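Local coordinates for protein rutinosidase (Aspergillus niger, PDB 6I1A) that hydrolyses glycosidic bonds as a secreted family 5 glycoside hydrolase, and is probably also able to release glucose from beta-1,3-glucans, at residues V66-H69 and R70-T73; L316-R319 and N320-G324; W358-E361 and T362-E366. All coordinates share one frame; numbering follows the deposited sequence.

Interaction 1 (V66-H69 and R70-T73); sequences VLEH and RYAT
One face of the Tyr71 ring receives the backbone oxygen of Leu67, which stands 3.1 Å above the ring plane and offset toward the rim, whereas the His69 ring takes its partner, Thr73, from the following turn. The same Leu67 O accepts Tyr71 N at 2.8 Å, an almost straight bond (171° at the hydrogen). With CG anti to the carbonyl carbon, the tyrosine ring folds back along the helix until Tyr71 OH reaches Leu67 CB at 3.7 Å. The Glu68 carboxylate stands steeply to this ring, at 79°, with OE1 3.8 Å from Tyr71 CD2; its other oxygen, OE2, is hydrogen-bonded to Tyr109 and Asn112.

Over one face of the His69 ring sits Thr73 CG2, a CH-pi contact 4.1 Å from CG2 to the ring centroid. Thr73 OG1, between its backbone N and carbonyl carbon, donates to His69 O at 2.8 Å from 36° out of the carbonyl plane; the same rotamer sets CG2 beside the backbone N, over the imidazole.

Arg70 leads elsewhere, to a salt bridge with Asp38 and to Gly29 O, while Tyr71 packs on Tyr116 of helix 113-128. Such i to i+3 and i to i+4 contacts occur along any alpha-helix, here over the last two turns of helix 63-73 in the family 5 TIM-barrel domain.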
loop_
_atom_site.group_PDB
_atom_site.type_symbol
_atom_site.label_atom_id
_atom_site.label_comp_id
_atom_site.label_asym_id
_atom_site.label_seq_id
_atom_site.Cartn_x
_atom_site.Cartn_y
_atom_site.Cartn_z
ATOM N N VAL A 66 -9.478 38.543 11.854
ATOM C CA VAL A 66 -8.235 37.753 12.032
ATOM C C VAL A 66 -7.879 37.122 10.682
ATOM O O VAL A 66 -6.736 37.231 10.259
ATOM C CB VAL A 66 -8.388 36.708 13.137
ATOM C CG1 VAL A 66 -7.293 35.664 13.062
ATOM C CG2 VAL A 66 -8.404 37.352 14.517
ATOM N N LEU A 67 -8.876 36.520 10.016
ATOM C CA LEU A 67 -8.548 35.831 8.738
ATOM C C LEU A 67 -8.201 36.842 7.653
ATOM O O LEU A 67 -7.290 36.586 6.846
ATOM C CB LEU A 67 -9.696 34.883 8.348
ATOM C CG LEU A 67 -9.818 33.699 9.280
ATOM C CD1 LEU A 67 -10.994 32.812 8.891
ATOM C CD2 LEU A 67 -8.531 32.871 9.291
ATOM N N GLU A 68 -8.938 37.967 7.540
ATOM C CA GLU A 68 -8.644 38.967 6.509
ATOM C C GLU A 68 -7.200 39.447 6.658
ATOM O O GLU A 68 -6.497 39.696 5.667
ATOM C CB GLU A 68 -9.588 40.162 6.637
ATOM C CG GLU A 68 -11.013 39.862 6.182
ATOM C CD GLU A 68 -11.271 39.657 4.695
ATOM O OE1 GLU A 68 -10.378 39.964 3.906
ATOM O OE2 GLU A 68 -12.386 39.200 4.328
ATOM N N HIS A 69 -6.742 39.601 7.906
ATOM C CA HIS A 69 -5.349 40.049 8.129
ATOM C C HIS A 69 -4.383 38.991 7.569
ATOM O O HIS A 69 -3.409 39.341 6.887
ATOM C CB HIS A 69 -5.105 40.322 9.621
ATOM C CG HIS A 69 -3.685 40.676 9.879
ATOM N ND1 HIS A 69 -3.183 41.920 9.557
ATOM C CD2 HIS A 69 -2.649 39.932 10.323
ATOM C CE1 HIS A 69 -1.901 41.965 9.888
ATOM N NE2 HIS A 69 -1.539 40.771 10.342
ATOM N N ARG A 70 -4.638 37.711 7.843
ATOM C CA ARG A 70 -3.789 36.635 7.288
ATOM C C ARG A 70 -3.856 36.625 5.768
ATOM O O ARG A 70 -2.804 36.432 5.106
ATOM C CB ARG A 70 -4.225 35.301 7.880
ATOM C CG ARG A 70 -3.322 34.128 7.464
ATOM C CD ARG A 70 -3.552 32.895 8.292
ATOM N NE ARG A 70 -2.778 31.742 7.896
ATOM C CZ ARG A 70 -1.534 31.444 8.305
ATOM N NH1 ARG A 70 -0.895 32.299 9.110
ATOM N NH2 ARG A 70 -0.928 30.356 7.878
ATOM N N TYR A 71 -5.053 36.732 5.190
ATOM C CA TYR A 71 -5.167 36.793 3.707
ATOM C C TYR A 71 -4.263 37.886 3.118
ATOM O O TYR A 71 -3.606 37.747 2.096
ATOM C CB TYR A 71 -6.604 37.012 3.218
ATOM C CG TYR A 71 -7.643 36.048 3.758
ATOM C CD1 TYR A 71 -7.317 34.735 4.074
ATOM C CD2 TYR A 71 -8.972 36.390 3.785
ATOM C CE1 TYR A 71 -8.231 33.846 4.599
ATOM C CE2 TYR A 71 -9.920 35.496 4.225
ATOM C CZ TYR A 71 -9.575 34.201 4.600
ATOM O OH TYR A 71 -10.526 33.328 5.063
ATOM N N ALA A 72 -4.309 39.056 3.761
ATOM C CA ALA A 72 -3.563 40.221 3.258
ATOM C C ALA A 72 -2.060 40.104 3.478
ATOM O O ALA A 72 -1.336 40.772 2.713
ATOM C CB ALA A 72 -4.138 41.429 3.985
ATOM N N THR A 73 -1.578 39.313 4.408
ATOM C CA THR A 73 -0.161 39.350 4.805
ATOM C C THR A 73 0.618 38.064 4.567
ATOM O O THR A 73 1.832 38.168 4.360
ATOM C CB THR A 73 -0.038 39.752 6.260
ATOM O OG1 THR A 73 -0.700 38.797 7.079
ATOM C CG2 THR A 73 -0.528 41.166 6.488
#

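Interaction 2 (L316-R319 and N320-G324); sequences LRKR and NVLAG
Arg319 and Asn320 are sequence neighbours whose side chains converge on one hydrogen bond, and their torsions explain how. Arg319 starts with CG anti to the backbone N, then bends at both chi2 and chi3, so that the guanidinium swings round to the amide. Its NH1 donates to Asn320 OD1 at 2.8 Å, with a moderately bent angle of 148° at the hydrogen. The donor is tilted 24° from the carbonyl plane of the amide, and the guanidinium and amide planes are themselves 43° apart, so the two groups meet with a clear twist. Arg319 CD also lies close to the amide oxygen, 3.3 Å from Asn320 OD1.

Asn320 places CG anti to its own carbonyl carbon, which lays the amide back over the preceding turn, with Asn320 CG 3.3 Å from Leu316 O. Its other branch, ND2, comes to 3.8 Å from Leu316 CB and donates outside the segments to Ser277 O. The buried amide is therefore used at both ends. The guanidinium has further partners of its own, a salt bridge from NH2 to Glu278 and a weak bond from NH1 to Ser277 O, while Leu316 CD2 lies over one of its faces.

These are the first two turns of helix 317-331, with Leu316 at the N-cap position and Asn320 N bonded to its oxygen; the helix packs on strand 299-308 of the TIM-barrel domain through Arg317, Asn320 and Val321, which all touch Ile306.

On another flank Lys318 runs extended beyond CG, and the methylene CG meets Leu322 CD1 at 3.9 Å as the two chains cross. Leu322 N bonds Lys318 O at 3.0 Å. Val321 brings CG2 back to 3.3 Å from Arg317 O.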
loop_
_atom_site.group_PDB
_atom_site.type_symbol
_atom_site.label_atom_id
_atom_site.label_comp_id
_atom_site.label_asym_id
_atom_site.label_seq_id
_atom_site.Cartn_x
_atom_site.Cartn_y
_atom_site.Cartn_z
ATOM N N LEU A 316 19.806 15.393 3.649
ATOM C CA LEU A 316 19.350 14.800 2.382
ATOM C C LEU A 316 18.179 15.601 1.796
ATOM O O LEU A 316 17.640 15.117 0.850
ATOM C CB LEU A 316 18.961 13.350 2.619
ATOM C CG LEU A 316 20.147 12.375 2.822
ATOM C CD1 LEU A 316 19.672 10.998 3.220
ATOM C CD2 LEU A 316 20.985 12.317 1.569
ATOM N N ARG A 317 17.854 16.737 2.341
ATOM C CA ARG A 317 16.661 17.485 1.852
ATOM C C ARG A 317 16.873 17.901 0.421
ATOM O O ARG A 317 15.964 17.740 -0.431
ATOM C CB ARG A 317 16.372 18.709 2.720
ATOM C CG ARG A 317 15.830 18.351 4.083
ATOM C CD ARG A 317 15.618 19.604 4.905
ATOM N NE ARG A 317 16.889 20.283 5.206
ATOM C CZ ARG A 317 16.985 21.510 5.678
ATOM N NH1 ARG A 317 15.906 22.231 5.993
ATOM N NH2 ARG A 317 18.185 22.007 5.917
ATOM N N LYS A 318 18.048 18.439 0.082
ATOM C CA LYS A 318 18.270 18.894 -1.321
ATOM C C LYS A 318 18.176 17.704 -2.286
ATOM O O LYS A 318 17.466 17.806 -3.299
ATOM C CB LYS A 318 19.611 19.617 -1.479
ATOM C CG LYS A 318 19.966 20.007 -2.909
ATOM C CD LYS A 318 21.225 20.843 -3.017
ATOM C CE LYS A 318 21.496 21.316 -4.428
ATOM N NZ LYS A 318 22.800 22.010 -4.539
ATOM N N ARG A 319 18.860 16.607 -1.963
ATOM C CA ARG A 319 18.846 15.394 -2.822
ATOM C C ARG A 319 17.404 14.897 -2.994
ATOM O O ARG A 319 17.033 14.557 -4.126
ATOM C CB ARG A 319 19.732 14.316 -2.190
ATOM C CG ARG A 319 19.667 12.962 -2.882
ATOM C CD ARG A 319 18.691 12.026 -2.189
ATOM N NE ARG A 319 19.303 10.729 -1.951
ATOM C CZ ARG A 319 18.915 9.851 -1.041
ATOM N NH1 ARG A 319 17.896 10.117 -0.243
ATOM N NH2 ARG A 319 19.555 8.702 -0.928
ATOM N N ASN A 320 16.628 14.881 -1.908
ATOM C CA ASN A 320 15.231 14.370 -1.909
ATOM C C ASN A 320 14.302 15.285 -2.718
ATOM O O ASN A 320 13.492 14.759 -3.492
ATOM C CB ASN A 320 14.744 14.083 -0.487
ATOM C CG ASN A 320 15.356 12.816 0.074
ATOM O OD1 ASN A 320 15.753 11.936 -0.679
ATOM N ND2 ASN A 320 15.427 12.712 1.389
ATOM N N VAL A 321 14.390 16.600 -2.523
ATOM C CA VAL A 321 13.510 17.525 -3.321
ATOM C C VAL A 321 13.841 17.383 -4.787
ATOM O O VAL A 321 12.930 17.267 -5.651
ATOM C CB VAL A 321 13.641 18.997 -2.896
ATOM C CG1 VAL A 321 12.825 19.924 -3.796
ATOM C CG2 VAL A 321 13.243 19.198 -1.495
ATOM N N LEU A 322 15.136 17.409 -5.153
ATOM C CA LEU A 322 15.507 17.312 -6.566
ATOM C C LEU A 322 15.124 15.959 -7.158
ATOM O O LEU A 322 14.674 15.905 -8.322
ATOM C CB LEU A 322 17.007 17.595 -6.732
ATOM C CG LEU A 322 17.428 19.023 -6.385
ATOM C CD1 LEU A 322 18.941 19.149 -6.580
ATOM C CD2 LEU A 322 16.728 20.049 -7.225
ATOM N N ALA A 323 15.269 14.872 -6.385
ATOM C CA ALA A 323 14.866 13.537 -6.855
ATOM C C ALA A 323 13.365 13.528 -7.194
ATOM O O ALA A 323 12.918 12.996 -8.214
ATOM C CB ALA A 323 15.221 12.461 -5.855
ATOM N N GLY A 324 12.574 14.078 -6.305
ATOM C CA GLY A 324 11.134 14.100 -6.554
ATOM C C GLY A 324 10.810 14.953 -7.740
ATOM O O GLY A 324 10.020 14.539 -8.629
#

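Interaction 3 (W358-E361 and T362-E366); sequences WCYE and TFIDE. With EDO (1,2-ethanediol), chain L.
Tyr360 and Phe363 are brought together by different choices at the first torsion: Tyr360 has CG anti to the backbone N (chi1 -157°), whereas Phe363 has CG anti to the carbonyl carbon and turns its ring back toward the preceding turn. The pair is an offset edge-to-face contact, the edge of Phe363 directed at the face of Tyr360, with ring centroids 5.9 Å apart and planes at 69°. The nearest carbons are Tyr360 CD1 and Phe363 CD2, at 3.9 Å. On the other flank of the tyrosine, Ile364 CD1 lies at the ring edge, 3.9 Å from Tyr360 CD2. One face of the Phe363 ring has Cys359 O above its centre, 3.7 Å from the plane.

Cys359 is the N-cap of the helix. Its SG accepts weakly from Thr362 N at 3.7 Å, and Cys359 O takes weak bonds from Thr362 N and Phe363 N. The first turn is thus loosely bonded, and the regular pattern sets in later, with Ile364 N to Tyr360 O at 3.2 Å and Asp365 N to Glu361 O at 3.0 Å.

Tyr360 OH makes a close contact, 2.5 Å, with O1 of an ethanediol, probably from the crystallisation liquor. The ethanediol is hydrogen-bonded to Gly86 O and Asn23 ND2.

Helix 360-365 is short and packed on several sides: Tyr360 touches Leu325 of helix 317-331 and the ring of Tyr337 on strand 334-337, Phe363 reaches Ile306 of strand 299-308, and Ile364 rests on Leu83 and Ser85 of helix 77-85.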
loop_
_atom_site.group_PDB
_atom_site.type_symbol
_atom_site.label_atom_id
_atom_site.label_comp_id
_atom_site.label_asym_id
_atom_site.label_seq_id
_atom_site.Cartn_x
_atom_site.Cartn_y
_atom_site.Cartn_z
ATOM N N TRP A 358 8.852 21.130 5.005
ATOM C CA TRP A 358 7.570 21.509 4.330
ATOM C C TRP A 358 7.561 22.943 3.803
ATOM O O TRP A 358 6.507 23.328 3.256
ATOM C CB TRP A 358 6.411 21.267 5.286
ATOM C CG TRP A 358 6.135 19.855 5.639
ATOM C CD1 TRP A 358 6.793 19.118 6.564
ATOM C CD2 TRP A 358 5.109 19.022 5.104
ATOM N NE1 TRP A 358 6.225 17.867 6.643
ATOM C CE2 TRP A 358 5.185 17.770 5.722
ATOM C CE3 TRP A 358 4.147 19.214 4.090
ATOM C CZ2 TRP A 358 4.311 16.721 5.429
ATOM C CZ3 TRP A 358 3.284 18.183 3.807
ATOM C CH2 TRP A 358 3.338 16.956 4.451
ATOM N N CYS A 359 8.639 23.723 3.925
ATOM C CA CYS A 359 8.668 25.134 3.490
ATOM C C CYS A 359 9.444 25.274 2.217
ATOM O O CYS A 359 10.703 25.221 2.214
ATOM C CB CYS A 359 9.234 26.009 4.581
ATOM S SG CYS A 359 9.099 27.750 4.116
ATOM N N TYR A 360 8.785 25.423 1.095
ATOM C CA TYR A 360 9.493 25.503 -0.182
ATOM C C TYR A 360 10.371 26.753 -0.276
ATOM O O TYR A 360 11.407 26.727 -0.898
ATOM C CB TYR A 360 8.514 25.460 -1.351
ATOM C CG TYR A 360 9.110 24.991 -2.635
ATOM C CD1 TYR A 360 9.268 23.647 -2.898
ATOM C CD2 TYR A 360 9.618 25.873 -3.575
ATOM C CE1 TYR A 360 9.788 23.193 -4.093
ATOM C CE2 TYR A 360 10.144 25.447 -4.784
ATOM C CZ TYR A 360 10.221 24.084 -5.064
ATOM O OH TYR A 360 10.716 23.606 -6.249
ATOM N N GLU A 361 9.934 27.891 0.287
ATOM C CA GLU A 361 10.726 29.144 0.200
ATOM C C GLU A 361 12.068 28.914 0.916
ATOM O O GLU A 361 13.064 29.455 0.422
ATOM C CB GLU A 361 9.984 30.309 0.817
ATOM C CG GLU A 361 8.842 30.796 -0.074
ATOM C CD GLU A 361 8.223 32.102 0.377
ATOM O OE1 GLU A 361 8.455 32.470 1.525
ATOM O OE2 GLU A 361 7.369 32.583 -0.320
ATOM N N THR A 362 12.078 28.117 1.973
ATOM C CA THR A 362 13.371 27.795 2.663
ATOM C C THR A 362 14.285 27.117 1.662
ATOM O O THR A 362 15.507 27.431 1.569
ATOM C CB THR A 362 13.129 26.897 3.864
ATOM O OG1 THR A 362 12.440 27.665 4.850
ATOM C CG2 THR A 362 14.422 26.354 4.428
ATOM N N PHE A 363 13.793 26.154 0.889
ATOM C CA PHE A 363 14.641 25.465 -0.110
ATOM C C PHE A 363 15.237 26.450 -1.105
ATOM O O PHE A 363 16.381 26.342 -1.562
ATOM C CB PHE A 363 13.844 24.398 -0.858
ATOM C CG PHE A 363 13.219 23.339 -0.002
ATOM C CD1 PHE A 363 13.711 22.969 1.224
ATOM C CD2 PHE A 363 12.097 22.658 -0.465
ATOM C CE1 PHE A 363 13.169 21.942 1.966
ATOM C CE2 PHE A 363 11.535 21.640 0.284
ATOM C CZ PHE A 363 12.081 21.254 1.479
ATOM N N ILE A 364 14.427 27.401 -1.591
ATOM C CA ILE A 364 14.909 28.397 -2.556
ATOM C C ILE A 364 16.053 29.210 -1.873
ATOM O O ILE A 364 17.085 29.409 -2.528
ATOM C CB ILE A 364 13.755 29.306 -3.014
ATOM C CG1 ILE A 364 12.728 28.469 -3.795
ATOM C CG2 ILE A 364 14.295 30.410 -3.892
ATOM C CD1 ILE A 364 11.455 29.236 -4.216
ATOM N N ASP A 365 15.818 29.684 -0.673
ATOM C CA ASP A 365 16.797 30.583 0.029
ATOM C C ASP A 365 18.087 29.800 0.324
ATOM O O ASP A 365 19.163 30.465 0.529
ATOM C CB ASP A 365 16.187 31.169 1.298
ATOM C CG ASP A 365 15.283 32.363 1.007
ATOM O OD1 ASP A 365 15.235 32.781 -0.127
ATOM O OD2 ASP A 365 14.630 32.805 1.894
ATOM N N GLU A 366 18.042 28.481 0.505
ATOM C CA GLU A 366 19.247 27.618 0.741
ATOM C C GLU A 366 19.933 27.316 -0.589
ATOM O O GLU A 366 20.960 26.581 -0.550
ATOM C CB GLU A 366 18.842 26.343 1.468
ATOM C CG GLU A 366 18.337 26.568 2.868
ATOM C CD GLU A 366 19.478 27.014 3.773
ATOM O OE1 GLU A 366 20.268 26.158 4.190
ATOM O OE2 GLU A 366 19.627 28.201 3.954
HETATM C C1 EDO L . 11.434 24.717 -9.264
HETATM O O1 EDO L . 11.566 25.224 -8.003
HETATM C C2 EDO L . 12.607 23.988 -9.758
HETATM O O2 EDO L . 12.264 23.356 -11.011
#

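Overall arrangement
The three contacts follow one another along the chain, each a local contact along one helix: interaction 1 on helix 63-73, interaction 2 at the start of helix 317-331, and interaction 3 on helix 360-365 near the C-terminus. Interactions 2 and 3 are neighbours, with centres 12 Å apart, and touch where Val321 CG2 meets Phe363 CE2 at 3.5 Å; both also pack on Ile306 of strand 299-308. Interaction 1 stands apart, its centre about 32 Å from that of interaction 2 and 22 Å from that of interaction 3. The C-terminal helix is thereby joined to a late helix of the TIM-barrel domain, while helix 63-73 belongs to an early part of it.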